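Local coordinates for hypothetical protein TA0175 (PDB 1L6R) that catalyses the magnesium-dependent dephosphorylation of 2-phosphoglycolate to glycolate and, less efficiently, releases phosphate from pyrophosphate, at residues L173-S178 with E215-I220; P183-P188 with A203-V208. The protein carries 1 engineered substitution. One frame throughout, in Å; residues are numbered along the deposited sequence.

Overall arrangement
Contacts 1 and 2 both belong to the haloacid dehalogenase-like core, and their centres lie about 11 Å apart. Contact 2 is nested within the chain loop that contact 1 closes, since helix 182-185 follows strand 172-175 and strand 207-208 leads on to helix 215-223. They also touch directly: Phe185 CZ is 3.3 Å from Gly176 N, and Met184 SD is 3.8 Å from Val174 CB. Leu173 and Ile175 turn to helix 215-223, whereas Val174, between them, meets Met184. Contact 1 carries a ligand of the metal site, Asp177, which binds two calcium ions; in contact 2 the Phe185 side chain lies about 8 Å from a calcium ion.

Contact 1 (L173-S178 with E215-I220); sequences LVIGDS and EEIGQI. With CA (calcium ion), chain D; CA (calcium ion), chain C.
Leu173 and Ile175, on the strand that runs into the calcium-binding loop, pack on Ile217 and Ile220 of helix 215-223. Ile175 and Ile220 meet tip to tip, with Ile175 CD1 4.0 Å from Ile220 CG2. The other branch of Ile175 is engaged as well, its CG2 lying 4.1 Å from Ile217 CD1. That methyl of Ile217 is brought to the strand by the bend at its second torsion (chi2 -57°). With CG anti to the backbone N (chi1 166°), Leu173 extends CD2 to 4.0 Å from Ile220 CG2. Trimming Ile175 to an alanine would probably leave Ile217 CD1 and the two Ile220 methyls without their Ile175 partner and open a gap between strand and helix. The short segments 173-175 and 215-220 run nearly antiparallel (158°), one helical layer on the Rossmann-like sheet of the HAD fold. Past Ile175 the chain enters the family's GDxxxD motif through Gly176 and Asp177. The Asp177 carboxylate bridges two calcium ions: OD1 is 2.4 Å from the chain C ion, and OD2 is 2.4 Å from the chain D ion. The nucleophile Asp11, with Asn180 and Asp181, shares the chain C ion, while the backbone O of Gly14 and three waters join Asp177 at the other.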
# COMPACT_ATOMS: atom_id res chain seq x y z
N LEU A 173 6.54 5.62 13.98
CA LEU A 173 7.39 6.49 13.18
C LEU A 173 8.12 5.60 12.19
O LEU A 173 8.71 4.59 12.58
CB LEU A 173 8.42 7.22 14.06
CG LEU A 173 9.57 7.91 13.31
CD1 LEU A 173 9.04 9.09 12.47
CD2 LEU A 173 10.60 8.40 14.32
N VAL A 174 8.07 5.94 10.90
CA VAL A 174 8.82 5.17 9.92
C VAL A 174 9.95 6.05 9.38
O VAL A 174 9.79 7.26 9.22
CB VAL A 174 7.94 4.66 8.74
CG1 VAL A 174 6.84 3.75 9.27
CG2 VAL A 174 7.36 5.84 7.97
N ILE A 175 11.10 5.43 9.13
CA ILE A 175 12.26 6.13 8.59
C ILE A 175 12.69 5.36 7.35
O ILE A 175 12.96 4.15 7.41
CB ILE A 175 13.41 6.19 9.62
CG1 ILE A 175 12.91 6.90 10.89
CG2 ILE A 175 14.61 6.92 9.03
CD1 ILE A 175 13.94 6.97 12.00
N GLY A 176 12.73 6.07 6.22
CA GLY A 176 13.08 5.48 4.93
C GLY A 176 13.79 6.51 4.09
O GLY A 176 14.04 7.63 4.56
N ASP A 177 14.08 6.19 2.83
CA ASP A 177 14.83 7.12 1.99
C ASP A 177 14.49 7.17 0.51
O ASP A 177 14.90 8.10 -0.17
CB ASP A 177 16.33 6.81 2.11
CG ASP A 177 16.72 5.49 1.45
OD1 ASP A 177 15.87 4.60 1.35
OD2 ASP A 177 17.88 5.32 1.02
N SER A 178 13.73 6.20 0.00
CA SER A 178 13.48 6.16 -1.43
C SER A 178 12.17 5.49 -1.80
O SER A 178 11.35 5.17 -0.94
CB SER A 178 14.65 5.43 -2.12
OG SER A 178 14.76 4.11 -1.60
N GLU A 215 23.44 9.61 10.17
CA GLU A 215 23.41 10.76 11.06
C GLU A 215 22.03 11.38 11.20
O GLU A 215 21.79 12.20 12.08
CB GLU A 215 24.44 11.81 10.62
CG GLU A 215 25.86 11.28 10.78
CD GLU A 215 26.93 12.36 10.77
OE1 GLU A 215 28.12 11.99 10.88
OE2 GLU A 215 26.58 13.55 10.66
N GLU A 216 21.09 10.96 10.35
CA GLU A 216 19.73 11.48 10.45
C GLU A 216 18.99 10.84 11.62
O GLU A 216 18.05 11.42 12.16
CB GLU A 216 18.93 11.23 9.16
CG GLU A 216 18.54 9.78 8.88
CD GLU A 216 19.54 9.07 8.01
OE1 GLU A 216 20.76 9.27 8.20
OE2 GLU A 216 19.11 8.28 7.12
N ILE A 217 19.42 9.65 12.04
CA ILE A 217 18.72 8.96 13.12
C ILE A 217 18.69 9.77 14.41
O ILE A 217 17.62 9.98 15.00
CB ILE A 217 19.34 7.56 13.36
CG1 ILE A 217 19.32 6.75 12.06
CG2 ILE A 217 18.58 6.85 14.47
CD1 ILE A 217 17.94 6.59 11.43
N GLY A 218 19.85 10.26 14.83
CA GLY A 218 19.92 11.06 16.04
C GLY A 218 19.11 12.33 15.94
O GLY A 218 18.38 12.68 16.88
N GLN A 219 19.21 13.05 14.82
CA GLN A 219 18.45 14.29 14.70
C GLN A 219 16.94 14.04 14.67
O GLN A 219 16.17 14.81 15.23
CB GLN A 219 18.87 15.08 13.47
CG GLN A 219 18.23 16.47 13.46
CD GLN A 219 18.48 17.24 12.19
OE1 GLN A 219 18.32 16.71 11.09
NE2 GLN A 219 18.85 18.51 12.32
N ILE A 220 16.54 12.96 14.00
CA ILE A 220 15.13 12.61 13.92
C ILE A 220 14.59 12.28 15.31
O ILE A 220 13.55 12.78 15.71
CB ILE A 220 14.91 11.39 12.97
CG1 ILE A 220 15.13 11.83 11.52
CG2 ILE A 220 13.52 10.81 13.16
CD1 ILE A 220 15.24 10.65 10.56
CA CA D . 20.15 5.84 1.56
CA CA C . 14.88 2.41 1.01
O HOH W 1 16.84 1.71 -0.37
O HOH W 2 15.15 -0.20 1.45
O HOH W 3 20.56 4.02 -0.16
O HOH W 4 21.78 4.22 2.65
O HOH W 5 19.91 7.92 2.83

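Contact 2 (P183-P188 with A203-V208); sequences PMFQLP and AVSDFV
Val204 begins the contact: its CG2 lies 4.1 Å from Phe185 CD2, at the edge of the ring and near the ring plane, the two side chains meeting at a slant. Gly135 of the second subunit also packs against Val204, so this residue lies where the core meets the dimer partner. Next comes Ser205, whose OG is 3.4 Å from Phe185 CE2, again at the edge near the ring plane. Its OG stands anti to the carbonyl carbon (chi1 -70°) and makes a hydrogen bond to Ile201 O in the preceding helix 199-204, which fixes the hydroxyl beside the ring. At Asp206 the chain meets the sheet, OD2 accepting a hydrogen bond from Lys191 N. With Phe207 the short strand 207-208 begins, pairing with strand 190-193 at the edge of the HAD core sheet. Val208 continues it against Cys193. On the facing segment, Gln186 NE2 donates to Pro183 O over 2.9 Å in a nearly straight bond (164°). Phe185 thus presents its ring edge to one methyl and one hydroxyl oxygen. Because the hydroxyl gives its proton to Ile201 O, its oxygen can face the C-H edge at CE2, consistent with a mild electrostatic attraction alongside the apolar contact with Val204.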
# COMPACT_ATOMS: atom_id res chain seq x y z
N PRO A 183 5.75 2.39 0.29
CA PRO A 183 4.63 1.63 0.85
C PRO A 183 4.38 1.94 2.33
O PRO A 183 3.22 1.99 2.76
CB PRO A 183 5.04 0.18 0.62
CG PRO A 183 5.74 0.26 -0.70
CD PRO A 183 6.61 1.51 -0.53
N MET A 184 5.43 2.15 3.11
CA MET A 184 5.18 2.48 4.51
C MET A 184 4.97 3.98 4.69
O MET A 184 4.25 4.39 5.60
CB MET A 184 6.28 1.94 5.44
CG MET A 184 7.67 2.51 5.27
SD MET A 184 8.75 1.70 6.49
CE MET A 184 10.29 2.53 6.14
N PHE A 185 5.56 4.81 3.83
CA PHE A 185 5.36 6.26 3.95
C PHE A 185 3.95 6.70 3.56
O PHE A 185 3.52 7.80 3.91
CB PHE A 185 6.40 7.04 3.13
CG PHE A 185 7.68 7.29 3.88
CD1 PHE A 185 8.52 6.23 4.22
CD2 PHE A 185 8.01 8.58 4.29
CE1 PHE A 185 9.67 6.45 4.97
CE2 PHE A 185 9.16 8.80 5.04
CZ PHE A 185 9.99 7.75 5.38
N GLN A 186 3.23 5.85 2.84
CA GLN A 186 1.88 6.21 2.46
C GLN A 186 0.85 5.79 3.53
O GLN A 186 -0.33 6.12 3.41
CB GLN A 186 1.54 5.66 1.07
CG GLN A 186 1.56 4.15 0.91
CD GLN A 186 0.28 3.50 1.37
OE1 GLN A 186 -0.81 3.94 1.01
NE2 GLN A 186 0.41 2.44 2.16
N LEU A 187 1.31 5.09 4.57
CA LEU A 187 0.42 4.70 5.67
C LEU A 187 0.21 5.96 6.53
O LEU A 187 0.97 6.92 6.42
CB LEU A 187 1.06 3.59 6.52
CG LEU A 187 1.23 2.23 5.86
CD1 LEU A 187 2.00 1.31 6.79
CD2 LEU A 187 -0.14 1.62 5.55
N PRO A 188 -0.82 5.97 7.40
CA PRO A 188 -1.12 7.12 8.27
C PRO A 188 -0.16 7.30 9.45
O PRO A 188 -0.54 7.83 10.49
CB PRO A 188 -2.55 6.84 8.75
CG PRO A 188 -3.07 5.77 7.84
CD PRO A 188 -1.86 4.93 7.55
N ALA A 203 8.54 15.02 0.47
CA ALA A 203 7.27 15.73 0.39
C ALA A 203 6.16 15.22 1.30
O ALA A 203 5.24 15.97 1.63
CB ALA A 203 6.79 15.75 -1.07
N VAL A 204 6.24 13.96 1.73
CA VAL A 204 5.22 13.44 2.64
C VAL A 204 5.75 13.24 4.06
O VAL A 204 5.02 12.77 4.94
CB VAL A 204 4.64 12.09 2.14
CG1 VAL A 204 3.92 12.30 0.80
CG2 VAL A 204 5.75 11.05 1.99
N SER A 205 7.01 13.61 4.29
CA SER A 205 7.62 13.43 5.60
C SER A 205 7.24 14.53 6.59
O SER A 205 7.05 15.69 6.21
CB SER A 205 9.14 13.37 5.49
OG SER A 205 9.56 12.18 4.85
N ASP A 206 7.13 14.15 7.86
CA ASP A 206 6.83 15.12 8.91
C ASP A 206 8.10 15.86 9.29
O ASP A 206 8.05 17.00 9.75
CB ASP A 206 6.27 14.40 10.14
CG ASP A 206 4.91 13.83 9.88
OD1 ASP A 206 3.97 14.62 9.65
OD2 ASP A 206 4.76 12.59 9.89
N PHE A 207 9.25 15.22 9.09
CA PHE A 207 10.52 15.84 9.40
C PHE A 207 11.58 15.38 8.40
O PHE A 207 11.77 14.17 8.20
CB PHE A 207 10.97 15.48 10.82
CG PHE A 207 12.28 16.11 11.22
CD1 PHE A 207 12.35 17.47 11.49
CD2 PHE A 207 13.44 15.35 11.30
CE1 PHE A 207 13.56 18.07 11.84
CE2 PHE A 207 14.65 15.93 11.65
CZ PHE A 207 14.72 17.29 11.92
N VAL A 208 12.23 16.34 7.76
CA VAL A 208 13.30 16.04 6.82
C VAL A 208 14.60 16.45 7.51
O VAL A 208 14.82 17.63 7.83
CB VAL A 208 13.15 16.82 5.49
CG1 VAL A 208 14.31 16.47 4.56
CG2 VAL A 208 11.82 16.47 4.82